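Local coordinates for flavodoxin (Aquifex aeolicus, PDB 2ARK), which probably serves as a low-potential electron donor to a number of redox enzymes, carrying electrons on an FMN cofactor, at residues 5-10 and 35-40; 29-34 and 157-162; 15-20 and 142-147; 102-107 and 138-143. One frame throughout, in Å; residues are numbered along the deposited sequence.

Contact 1 (5-10 and 35-40); sequences GKVLVI and TEVRLK
Val9 places one methyl against each of two residues of the adjoining strand: CG2 lies 4.1 Å from Val37 CG1, and CG1 lies 3.8 Å from Leu39 CD1. The fork follows from a chi1 of -176°, which sets CG1 anti to the backbone N and leaves CG2 beside it. Val7 extends the same row, its CG2 meeting Thr35 CG2 at 3.8 Å. Helix 17-30 packs over this face through Ala26 and Ala29 on Val37, and Leu161 of helix 148-168 settles on Val7. Strands 5-10 and 35-40 run parallel with their axes 23° apart; with helix 17-30 between them they form the first beta-alpha-beta unit of the flavodoxin fold. Five backbone hydrogen bonds join them, Val7 and Val9 each donating with N and accepting with O; Arg38 N to Val7 O, at 2.8 Å, is representative. On the reverse face Leu8 CD2 touches Lys40 CG at 4.1 Å, the two side chains crossing at about a right angle. Farther out, Lys6 and Glu36 run side by side in the same direction, with Lys6 CG 4.2 Å from Glu36 OE1. The guanidinium of Arg38 turns from the strand pair to a salt bridge with Asp49 and a cation-pi contact with Trp52.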
loop_
_atom_site.group_PDB
_atom_site.type_symbol
_atom_site.label_atom_id
_atom_site.label_comp_id
_atom_site.label_asym_id
_atom_site.label_seq_id
_atom_site.Cartn_x
_atom_site.Cartn_y
_atom_site.Cartn_z
ATOM N N GLY A 5 -26.775 -15.652 -7.905
ATOM C CA GLY A 5 -25.596 -14.804 -7.742
ATOM C C GLY A 5 -24.694 -14.979 -8.948
ATOM O O GLY A 5 -24.486 -16.083 -9.416
ATOM N N LYS A 6 -24.184 -13.876 -9.470
ATOM C CA LYS A 6 -23.361 -13.871 -10.679
ATOM C C LYS A 6 -21.919 -13.513 -10.289
ATOM O O LYS A 6 -21.657 -12.390 -9.826
ATOM C CB LYS A 6 -23.915 -12.850 -11.687
ATOM C CG LYS A 6 -25.135 -13.294 -12.446
ATOM C CD LYS A 6 -26.168 -12.189 -12.454
ATOM C CE LYS A 6 -26.165 -11.353 -13.719
ATOM N NZ LYS A 6 -26.937 -10.098 -13.501
ATOM N N VAL A 7 -21.016 -14.494 -10.440
ATOM C CA VAL A 7 -19.598 -14.346 -10.085
ATOM C C VAL A 7 -18.661 -14.461 -11.308
ATOM O O VAL A 7 -18.746 -15.404 -12.102
ATOM C CB VAL A 7 -19.210 -15.344 -8.947
ATOM C CG1 VAL A 7 -17.704 -15.435 -8.743
ATOM C CG2 VAL A 7 -19.866 -14.939 -7.642
ATOM N N LEU A 8 -17.777 -13.486 -11.462
ATOM C CA LEU A 8 -16.754 -13.487 -12.522
ATOM C C LEU A 8 -15.413 -13.788 -11.900
ATOM O O LEU A 8 -14.954 -13.075 -10.992
ATOM C CB LEU A 8 -16.671 -12.119 -13.206
ATOM C CG LEU A 8 -16.236 -11.928 -14.667
ATOM C CD1 LEU A 8 -15.458 -10.628 -14.799
ATOM C CD2 LEU A 8 -15.468 -13.105 -15.385
ATOM N N VAL A 9 -14.785 -14.857 -12.357
ATOM C CA VAL A 9 -13.398 -15.099 -11.999
ATOM C C VAL A 9 -12.592 -14.770 -13.243
ATOM O O VAL A 9 -12.717 -15.432 -14.252
ATOM C CB VAL A 9 -13.141 -16.543 -11.503
ATOM C CG1 VAL A 9 -11.669 -16.717 -11.038
ATOM C CG2 VAL A 9 -14.094 -16.872 -10.382
ATOM N N ILE A 10 -11.788 -13.716 -13.167
ATOM C CA ILE A 10 -11.013 -13.282 -14.326
ATOM C C ILE A 10 -9.540 -13.310 -13.912
ATOM O O ILE A 10 -9.225 -12.880 -12.819
ATOM C CB ILE A 10 -11.517 -11.880 -14.821
ATOM C CG1 ILE A 10 -10.845 -11.468 -16.102
ATOM C CG2 ILE A 10 -11.371 -10.754 -13.738
ATOM C CD1 ILE A 10 -10.969 -9.914 -16.314
ATOM N N THR A 35 -25.344 -20.038 -7.128
ATOM C CA THR A 35 -24.362 -19.101 -7.618
ATOM C C THR A 35 -23.910 -19.568 -8.986
ATOM O O THR A 35 -23.546 -20.735 -9.194
ATOM C CB THR A 35 -23.144 -18.994 -6.688
ATOM O OG1 THR A 35 -23.579 -18.664 -5.363
ATOM C CG2 THR A 35 -22.157 -17.934 -7.196
ATOM N N GLU A 36 -23.943 -18.630 -9.920
ATOM C CA GLU A 36 -23.490 -18.841 -11.276
ATOM C C GLU A 36 -22.089 -18.212 -11.486
ATOM O O GLU A 36 -21.839 -17.077 -11.063
ATOM C CB GLU A 36 -24.495 -18.208 -12.195
ATOM C CG GLU A 36 -24.301 -18.610 -13.586
ATOM C CD GLU A 36 -25.331 -18.004 -14.478
ATOM O OE1 GLU A 36 -25.996 -17.026 -14.048
ATOM O OE2 GLU A 36 -25.460 -18.512 -15.604
ATOM N N VAL A 37 -21.192 -18.938 -12.156
ATOM C CA VAL A 37 -19.791 -18.509 -12.293
ATOM C C VAL A 37 -19.322 -18.433 -13.765
ATOM O O VAL A 37 -19.610 -19.313 -14.558
ATOM C CB VAL A 37 -18.850 -19.415 -11.420
ATOM C CG1 VAL A 37 -17.362 -19.038 -11.568
ATOM C CG2 VAL A 37 -19.275 -19.343 -9.961
ATOM N N ARG A 38 -18.617 -17.362 -14.115
ATOM C CA ARG A 38 -17.947 -17.284 -15.410
ATOM C C ARG A 38 -16.466 -17.289 -15.071
ATOM O O ARG A 38 -16.056 -16.536 -14.192
ATOM C CB ARG A 38 -18.349 -16.009 -16.175
ATOM C CG ARG A 38 -19.236 -16.270 -17.321
ATOM C CD ARG A 38 -20.546 -15.475 -17.355
ATOM N NE ARG A 38 -20.501 -14.350 -18.281
ATOM C CZ ARG A 38 -21.538 -13.860 -18.955
ATOM N NH1 ARG A 38 -22.746 -14.387 -18.854
ATOM N NH2 ARG A 38 -21.349 -12.834 -19.768
ATOM N N LEU A 39 -15.686 -18.162 -15.720
ATOM C CA LEU A 39 -14.205 -18.187 -15.580
ATOM C C LEU A 39 -13.535 -17.751 -16.891
ATOM O O LEU A 39 -13.706 -18.403 -17.939
ATOM C CB LEU A 39 -13.751 -19.585 -15.170
ATOM C CG LEU A 39 -12.271 -19.953 -15.048
ATOM C CD1 LEU A 39 -11.496 -19.066 -14.019
ATOM C CD2 LEU A 39 -12.130 -21.445 -14.721
ATOM N N LYS A 40 -12.808 -16.633 -16.866
ATOM C CA LYS A 40 -12.138 -16.148 -18.104
ATOM C C LYS A 40 -10.679 -15.769 -17.902
ATOM O O LYS A 40 -10.341 -15.197 -16.900
ATOM C CB LYS A 40 -12.864 -14.935 -18.702
ATOM C CG LYS A 40 -14.389 -15.045 -18.786
ATOM C CD LYS A 40 -14.910 -15.439 -20.145
ATOM C CE LYS A 40 -16.458 -15.620 -20.069
ATOM N NZ LYS A 40 -17.261 -15.574 -21.387
#

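Contact 2 (29-34 and 157-162); sequences ARSLEG and LGRRLA
Ala29 and Gly158 bring two backbones close, their CA atoms 4.2 Å apart. Ala29 CA directs a C-H...O contact of 3.3 Å at Gly158 O, and Ala29 CB leans on the same carbonyl. A CB on Gly158 would clash with Ala29 N, which makes glycine the residue that permits this approach. The apolar contacts gather round Ala162, whose CB touches Leu32 CB at 3.9 Å and Ala29 CB at 4.1 Å, while Leu32 CD1 rests on Ala162 O. In fold terms, the C-terminal end of helix 17-30 and the turn after it meet helix 148-168, both helices packing on the same face of the central parallel sheet, where Ala29 and Leu161 share Val7. The polar contacts all involve Arg159. Its NH2 gives a weak hydrogen bond of 3.1 Å to Ser31 O, which lies at the guanidinium edge, and NE and NH2 both make weak bonds to Ser31 OG, itself bonded to Gly28 O. Leu32 CD2 lies 4.1 Å above one face of the guanidinium, offset toward its rim. An alanine at Arg159 would probably leave Ser31 O without this donor and uncover the flank of Leu32.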
loop_
_atom_site.group_PDB
_atom_site.type_symbol
_atom_site.label_atom_id
_atom_site.label_comp_id
_atom_site.label_asym_id
_atom_site.label_seq_id
_atom_site.Cartn_x
_atom_site.Cartn_y
_atom_site.Cartn_z
ATOM N N ALA A 29 -16.741 -20.726 -5.522
ATOM C CA ALA A 29 -17.986 -19.985 -5.699
ATOM C C ALA A 29 -19.143 -20.877 -6.122
ATOM O O ALA A 29 -20.272 -20.701 -5.664
ATOM C CB ALA A 29 -17.800 -18.861 -6.705
ATOM N N ARG A 30 -18.867 -21.836 -6.998
ATOM C CA ARG A 30 -19.899 -22.732 -7.496
ATOM C C ARG A 30 -20.441 -23.600 -6.372
ATOM O O ARG A 30 -21.548 -24.127 -6.475
ATOM C CB ARG A 30 -19.378 -23.609 -8.647
ATOM C CG ARG A 30 -19.218 -22.856 -9.968
ATOM C CD ARG A 30 -19.057 -23.820 -11.138
ATOM N NE ARG A 30 -17.649 -24.021 -11.449
ATOM C CZ ARG A 30 -17.020 -23.464 -12.488
ATOM N NH1 ARG A 30 -15.721 -23.701 -12.655
ATOM N NH2 ARG A 30 -17.681 -22.681 -13.366
ATOM N N SER A 31 -19.670 -23.716 -5.286
ATOM C CA SER A 31 -20.019 -24.617 -4.185
ATOM C C SER A 31 -21.201 -24.077 -3.374
ATOM O O SER A 31 -21.907 -24.842 -2.729
ATOM C CB SER A 31 -18.804 -24.946 -3.305
ATOM O OG SER A 31 -18.571 -23.955 -2.304
ATOM N N LEU A 32 -21.414 -22.760 -3.428
ATOM C CA LEU A 32 -22.604 -22.147 -2.835
ATOM C C LEU A 32 -23.763 -22.295 -3.803
ATOM O O LEU A 32 -23.788 -21.607 -4.819
ATOM C CB LEU A 32 -22.387 -20.651 -2.592
ATOM C CG LEU A 32 -22.993 -19.931 -1.364
ATOM C CD1 LEU A 32 -23.632 -18.610 -1.783
ATOM C CD2 LEU A 32 -23.947 -20.768 -0.518
ATOM N N GLU A 33 -24.717 -23.167 -3.494
ATOM C CA GLU A 33 -25.890 -23.373 -4.334
ATOM C C GLU A 33 -26.536 -22.067 -4.814
ATOM O O GLU A 33 -26.697 -21.115 -4.042
ATOM C CB GLU A 33 -26.921 -24.215 -3.590
ATOM C CG GLU A 33 -27.015 -25.685 -4.052
ATOM C CD GLU A 33 -27.655 -26.601 -2.985
ATOM O OE1 GLU A 33 -27.128 -26.657 -1.844
ATOM O OE2 GLU A 33 -28.693 -27.266 -3.279
ATOM N N GLY A 34 -26.905 -22.042 -6.094
ATOM C CA GLY A 34 -27.570 -20.884 -6.693
ATOM C C GLY A 34 -26.627 -19.722 -6.972
ATOM O O GLY A 34 -27.050 -18.561 -7.012
ATOM N N LEU A 157 -11.821 -18.185 -0.931
ATOM C CA LEU A 157 -12.031 -16.902 -1.575
ATOM C C LEU A 157 -13.315 -16.846 -2.395
ATOM O O LEU A 157 -14.126 -15.952 -2.206
ATOM C CB LEU A 157 -10.833 -16.523 -2.439
ATOM C CG LEU A 157 -10.919 -15.048 -2.912
ATOM C CD1 LEU A 157 -10.662 -13.993 -1.752
ATOM C CD2 LEU A 157 -10.028 -14.830 -4.088
ATOM N N GLY A 158 -13.492 -17.811 -3.306
ATOM C CA GLY A 158 -14.666 -17.868 -4.167
ATOM C C GLY A 158 -15.940 -18.097 -3.382
ATOM O O GLY A 158 -16.983 -17.517 -3.711
ATOM N N ARG A 159 -15.841 -18.956 -2.362
ATOM C CA ARG A 159 -16.898 -19.237 -1.375
ATOM C C ARG A 159 -17.392 -17.959 -0.692
ATOM O O ARG A 159 -18.593 -17.701 -0.652
ATOM C CB ARG A 159 -16.336 -20.145 -0.275
ATOM C CG ARG A 159 -17.245 -21.184 0.322
ATOM C CD ARG A 159 -18.693 -20.794 0.568
ATOM N NE ARG A 159 -19.537 -21.821 -0.016
ATOM C CZ ARG A 159 -20.314 -22.694 0.618
ATOM N NH1 ARG A 159 -20.496 -22.685 1.925
ATOM N NH2 ARG A 159 -20.956 -23.570 -0.110
ATOM N N ARG A 160 -16.459 -17.199 -0.119
ATOM C CA ARG A 160 -16.801 -15.967 0.567
ATOM C C ARG A 160 -17.329 -14.915 -0.410
ATOM O O ARG A 160 -18.257 -14.177 -0.088
ATOM C CB ARG A 160 -15.624 -15.455 1.409
ATOM C CG ARG A 160 -15.979 -14.353 2.438
ATOM C CD ARG A 160 -17.055 -14.715 3.484
ATOM N NE ARG A 160 -16.997 -16.110 3.941
ATOM C CZ ARG A 160 -16.078 -16.615 4.778
ATOM N NH1 ARG A 160 -15.113 -15.848 5.284
ATOM N NH2 ARG A 160 -16.130 -17.901 5.107
ATOM N N LEU A 161 -16.751 -14.861 -1.609
ATOM C CA LEU A 161 -17.262 -13.993 -2.670
ATOM C C LEU A 161 -18.723 -14.302 -2.954
ATOM O O LEU A 161 -19.552 -13.389 -2.992
ATOM C CB LEU A 161 -16.457 -14.183 -3.943
ATOM C CG LEU A 161 -16.276 -13.042 -4.950
ATOM C CD1 LEU A 161 -16.074 -13.640 -6.316
ATOM C CD2 LEU A 161 -17.368 -11.946 -4.956
ATOM N N ALA A 162 -19.036 -15.584 -3.118
ATOM C CA ALA A 162 -20.387 -16.018 -3.472
ATOM C C ALA A 162 -21.347 -15.743 -2.322
ATOM O O ALA A 162 -22.499 -15.352 -2.538
ATOM C CB ALA A 162 -20.391 -17.486 -3.828
#

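Contact 3 (15-20 and 142-147); sequences TGNTKK and AGEPRS. With PO4 (phosphate ion), chain G.
Asn17 lays its amide against the backbone of Gly143 and Glu144: OD1 comes within 3.2 Å of Glu144 CB, and ND2 lies 3.5 Å from Gly143 C. Chi1 of -66° sets CG anti to the carbonyl carbon, on the Gly143 side; the Asn17 and Glu144 side chains cross at about a right angle, yet the amide and carboxylate planes are only 20° apart. One helical turn on, Lys20 CB packs on Pro145 CD at 3.9 Å. Beside Asn17, the start of helix 17-30 holds a phosphate ion. Thr15 N donates to its O2 at 2.6 Å and Thr15 OG1 to O3 at 2.7 Å, while Thr18 N reaches O4 at 2.9 Å. Behind this first shell, Gly16 N is bonded to Thr13 OG1, Ser96 OG of strand 90-97 bonds Gly143 O, and Pro145 also rests on Met21 and Leu24, farther along helix 17-30. The ion probably comes from the crystallisation liquor, but its place in a Thr-Gly-Asn-Thr loop is consistent with the site where flavodoxins bind the phosphate of FMN. Chemically the two halves differ: no hydrogen bond crosses between the segments, which meet by packing alone, whereas the anion is gripped by backbone and hydroxyl donors at a helix N-terminus, whose dipole would be expected to favour its charge.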
loop_
_atom_site.group_PDB
_atom_site.type_symbol
_atom_site.label_atom_id
_atom_site.label_comp_id
_atom_site.label_asym_id
_atom_site.label_seq_id
_atom_site.Cartn_x
_atom_site.Cartn_y
_atom_site.Cartn_z
ATOM N N THR A 15 2.723 -18.706 -16.088
ATOM C CA THR A 15 3.061 -20.140 -16.197
ATOM C C THR A 15 1.903 -21.096 -16.017
ATOM O O THR A 15 2.053 -22.298 -16.258
ATOM C CB THR A 15 4.120 -20.578 -15.171
ATOM O OG1 THR A 15 3.647 -20.271 -13.842
ATOM C CG2 THR A 15 5.427 -19.888 -15.451
ATOM N N GLY A 16 0.770 -20.584 -15.551
ATOM C CA GLY A 16 -0.371 -21.427 -15.275
ATOM C C GLY A 16 -0.764 -21.469 -13.815
ATOM O O GLY A 16 -1.846 -21.930 -13.484
ATOM N N ASN A 17 0.096 -20.989 -12.926
ATOM C CA ASN A 17 -0.149 -21.133 -11.499
ATOM C C ASN A 17 -1.387 -20.387 -11.099
ATOM O O ASN A 17 -2.248 -20.963 -10.426
ATOM C CB ASN A 17 1.052 -20.676 -10.696
ATOM C CG ASN A 17 2.256 -21.572 -10.904
ATOM O OD1 ASN A 17 2.126 -22.779 -11.142
ATOM N ND2 ASN A 17 3.443 -20.984 -10.829
ATOM N N THR A 18 -1.497 -19.120 -11.532
ATOM C CA THR A 18 -2.676 -18.310 -11.264
ATOM C C THR A 18 -3.946 -18.885 -11.932
ATOM O O THR A 18 -5.039 -18.739 -11.353
ATOM C CB THR A 18 -2.455 -16.797 -11.582
ATOM O OG1 THR A 18 -1.225 -16.387 -10.970
ATOM C CG2 THR A 18 -3.597 -15.905 -11.011
ATOM N N LYS A 19 -3.799 -19.568 -13.088
ATOM C CA LYS A 19 -4.906 -20.314 -13.707
ATOM C C LYS A 19 -5.386 -21.437 -12.786
ATOM O O LYS A 19 -6.577 -21.594 -12.589
ATOM C CB LYS A 19 -4.569 -20.870 -15.119
ATOM C CG LYS A 19 -5.856 -21.260 -15.977
ATOM C CD LYS A 19 -5.674 -22.411 -16.951
ATOM C CE LYS A 19 -6.892 -22.629 -17.870
ATOM N NZ LYS A 19 -6.533 -23.155 -19.300
ATOM N N LYS A 20 -4.477 -22.214 -12.220
ATOM C CA LYS A 20 -4.849 -23.246 -11.251
ATOM C C LYS A 20 -5.555 -22.643 -10.012
ATOM O O LYS A 20 -6.590 -23.161 -9.580
ATOM C CB LYS A 20 -3.638 -24.114 -10.876
ATOM C CG LYS A 20 -3.346 -25.248 -11.892
ATOM C CD LYS A 20 -2.789 -24.701 -13.231
ATOM C CE LYS A 20 -3.275 -25.456 -14.536
ATOM N NZ LYS A 20 -3.040 -24.642 -15.815
ATOM N N ALA A 142 2.836 -19.394 -3.188
ATOM C CA ALA A 142 4.056 -19.344 -3.964
ATOM C C ALA A 142 4.056 -20.524 -4.949
ATOM O O ALA A 142 3.897 -21.690 -4.545
ATOM C CB ALA A 142 5.272 -19.346 -3.076
ATOM N N GLY A 143 4.194 -20.224 -6.236
ATOM C CA GLY A 143 4.077 -21.245 -7.281
ATOM C C GLY A 143 2.659 -21.776 -7.469
ATOM O O GLY A 143 1.679 -21.041 -7.326
ATOM N N GLU A 144 2.550 -23.067 -7.783
ATOM C CA GLU A 144 1.252 -23.705 -7.980
ATOM C C GLU A 144 0.562 -24.081 -6.632
ATOM O O GLU A 144 1.227 -24.528 -5.698
ATOM C CB GLU A 144 1.412 -24.928 -8.899
ATOM C CG GLU A 144 0.152 -25.776 -9.058
ATOM C CD GLU A 144 0.378 -27.092 -9.799
ATOM O OE1 GLU A 144 1.545 -27.542 -9.960
ATOM O OE2 GLU A 144 -0.634 -27.682 -10.236
ATOM N N PRO A 145 -0.778 -23.914 -6.543
ATOM C CA PRO A 145 -1.460 -24.373 -5.317
ATOM C C PRO A 145 -1.417 -25.892 -5.243
ATOM O O PRO A 145 -2.160 -26.563 -5.965
ATOM C CB PRO A 145 -2.917 -23.891 -5.489
ATOM C CG PRO A 145 -3.012 -23.274 -6.875
ATOM C CD PRO A 145 -1.697 -23.321 -7.547
ATOM N N ARG A 146 -0.541 -26.427 -4.396
ATOM C CA ARG A 146 -0.313 -27.880 -4.341
ATOM C C ARG A 146 -0.836 -28.492 -3.060
ATOM O O ARG A 146 -1.470 -29.537 -3.098
ATOM C CB ARG A 146 1.167 -28.223 -4.505
ATOM C CG ARG A 146 1.740 -27.871 -5.877
ATOM C CD ARG A 146 3.040 -28.625 -6.138
ATOM N NE ARG A 146 2.853 -30.072 -6.379
ATOM C CZ ARG A 146 1.754 -30.655 -6.892
ATOM N NH1 ARG A 146 1.721 -31.977 -7.053
ATOM N NH2 ARG A 146 0.683 -29.930 -7.250
ATOM N N SER A 147 -0.556 -27.850 -1.931
ATOM C CA SER A 147 -0.932 -28.392 -0.633
ATOM C C SER A 147 -2.417 -28.199 -0.372
ATOM O O SER A 147 -3.068 -27.320 -0.955
ATOM C CB SER A 147 -0.105 -27.774 0.500
ATOM O OG SER A 147 -0.625 -26.523 0.928
HETATM P P PO4 G . 1.278 -17.609 -13.051
HETATM O O1 PO4 G . 2.042 -17.303 -11.785
HETATM O O2 PO4 G . 1.991 -17.018 -14.199
HETATM O O3 PO4 G . 1.251 -19.065 -13.338
HETATM O O4 PO4 G . -0.081 -17.035 -13.027
#

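Contact 4 (102-107 and 138-143); sequences GGNEVA and GAVVAG
Asn104 and Val140 are the nearest pair by CA atoms, 5.9 Å apart, where the first turn of helix 104-117 comes up against strand 139-142. Gly103 stands at the N-cap position, its O accepting from Ala107 N at 2.9 Å. No hydrogen bond links the two segments; instead the helix backbone itself joins the packing, Asn104 O lying 3.3 Å from Val140 CG1. The strand is bonded elsewhere, Val141 pairing through its backbone with Ser95 and Ser97 of the parallel strand 90-97. Helices flank both faces of this sheet, as in the three-layer flavodoxin fold: Val140 turns to helix 104-117, and Val141 to Met21 of helix 17-30. Between the segments the side chains of Asn104 and Val140 cross at about a right angle. Asn104 CG is held between its backbone N and carbonyl carbon (chi1 49°) and meets Val140 CB at 3.5 Å; ND2 is 3.7 Å from Val140 CG2. OD1 of this buried residue accepts a hydrogen bond from Ser97 OG. An alanine at Asn104 would probably leave that hydroxyl without its acceptor and open a gap over Val140 CB. Next along the helix, Glu105 brings CG to 4.4 Å from Val140 CG1, but its polar atoms serve the assembly: its OE2 is bonded to Gly103 N of the second subunit, while its own backbone N is bonded to OE1 of Glu105 of that subunit.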
loop_
_atom_site.group_PDB
_atom_site.type_symbol
_atom_site.label_atom_id
_atom_site.label_comp_id
_atom_site.label_asym_id
_atom_site.label_seq_id
_atom_site.Cartn_x
_atom_site.Cartn_y
_atom_site.Cartn_z
ATOM N N GLY A 102 7.723 -12.795 -1.388
ATOM C CA GLY A 102 7.976 -12.358 -2.757
ATOM C C GLY A 102 7.035 -11.309 -3.261
ATOM O O GLY A 102 7.223 -10.783 -4.359
ATOM N N GLY A 103 5.991 -11.022 -2.500
ATOM C CA GLY A 103 5.171 -9.854 -2.807
ATOM C C GLY A 103 3.776 -10.168 -3.225
ATOM O O GLY A 103 3.133 -9.328 -3.823
ATOM N N ASN A 104 3.292 -11.368 -2.908
ATOM C CA ASN A 104 1.929 -11.761 -3.271
ATOM C C ASN A 104 0.786 -11.029 -2.551
ATOM O O ASN A 104 -0.306 -10.892 -3.130
ATOM C CB ASN A 104 1.705 -13.283 -3.273
ATOM C CG ASN A 104 2.215 -13.983 -2.015
ATOM O OD1 ASN A 104 2.759 -15.098 -2.103
ATOM N ND2 ASN A 104 2.016 -13.383 -0.852
ATOM N N GLU A 105 1.029 -10.579 -1.314
ATOM C CA GLU A 105 0.028 -9.774 -0.614
ATOM C C GLU A 105 0.037 -8.363 -1.156
ATOM O O GLU A 105 -1.009 -7.751 -1.248
ATOM C CB GLU A 105 0.218 -9.768 0.899
ATOM C CG GLU A 105 0.168 -11.158 1.521
ATOM C CD GLU A 105 0.584 -11.139 2.975
ATOM O OE1 GLU A 105 1.335 -10.215 3.374
ATOM O OE2 GLU A 105 0.162 -12.041 3.726
ATOM N N VAL A 106 1.223 -7.864 -1.501
ATOM C CA VAL A 106 1.370 -6.553 -2.086
ATOM C C VAL A 106 0.742 -6.531 -3.495
ATOM O O VAL A 106 0.124 -5.538 -3.865
ATOM C CB VAL A 106 2.854 -6.102 -2.096
ATOM C CG1 VAL A 106 3.012 -4.730 -2.720
ATOM C CG2 VAL A 106 3.417 -6.098 -0.685
ATOM N N ALA A 107 0.872 -7.618 -4.265
ATOM C CA ALA A 107 0.201 -7.691 -5.582
ATOM C C ALA A 107 -1.325 -7.659 -5.431
ATOM O O ALA A 107 -1.993 -6.941 -6.175
ATOM C CB ALA A 107 0.649 -8.933 -6.399
ATOM N N GLY A 138 -6.454 -11.546 0.160
ATOM C CA GLY A 138 -6.814 -12.318 -1.020
ATOM C C GLY A 138 -6.085 -13.629 -0.931
ATOM O O GLY A 138 -5.187 -13.791 -0.090
ATOM N N ALA A 139 -6.460 -14.570 -1.772
ATOM C CA ALA A 139 -5.760 -15.851 -1.793
ATOM C C ALA A 139 -4.351 -15.673 -2.391
ATOM O O ALA A 139 -4.195 -15.092 -3.440
ATOM C CB ALA A 139 -6.591 -16.917 -2.541
ATOM N N VAL A 140 -3.322 -16.137 -1.689
ATOM C CA VAL A 140 -1.929 -16.017 -2.153
ATOM C C VAL A 140 -1.219 -17.391 -2.001
ATOM O O VAL A 140 -1.503 -18.148 -1.057
ATOM C CB VAL A 140 -1.141 -14.870 -1.386
ATOM C CG1 VAL A 140 -1.754 -13.469 -1.667
ATOM C CG2 VAL A 140 -1.090 -15.141 0.157
ATOM N N VAL A 141 -0.320 -17.702 -2.937
ATOM C CA VAL A 141 0.439 -18.943 -2.948
ATOM C C VAL A 141 1.806 -18.642 -3.559
ATOM O O VAL A 141 1.942 -17.705 -4.355
ATOM C CB VAL A 141 -0.292 -20.076 -3.793
ATOM C CG1 VAL A 141 0.557 -21.323 -3.841
ATOM C CG2 VAL A 141 -1.688 -20.441 -3.195
ATOM N N ALA A 142 2.836 -19.394 -3.188
ATOM C CA ALA A 142 4.056 -19.344 -3.964
ATOM C C ALA A 142 4.056 -20.524 -4.949
ATOM O O ALA A 142 3.897 -21.690 -4.545
ATOM C CB ALA A 142 5.272 -19.346 -3.076
ATOM N N GLY A 143 4.194 -20.224 -6.236
ATOM C CA GLY A 143 4.077 -21.245 -7.281
ATOM C C GLY A 143 2.659 -21.776 -7.469
ATOM O O GLY A 143 1.679 -21.041 -7.326
#

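The four contacts illustrate how one parallel sheet with helices on both faces is assembled. Contacts 1 and 2 adjoin, their centres 9 Å apart, and touch where Val7 meets Leu161. Contacts 3 and 4, 11 Å apart, share Ala142 and Gly143 and lie about 20 Å or more from the first pair, although Leu157 of contact 2 still packs on Ala139 of contact 4. Helix 17-30 spans the distance, giving its start to contact 3 and its end to contact 2. Along the chain, contact 1 closes before contact 4 opens, and contact 4 is nested within the loop closed by contact 2. Contacts 2 and 3 join early and late parts of the chain, one at each end of helix 17-30.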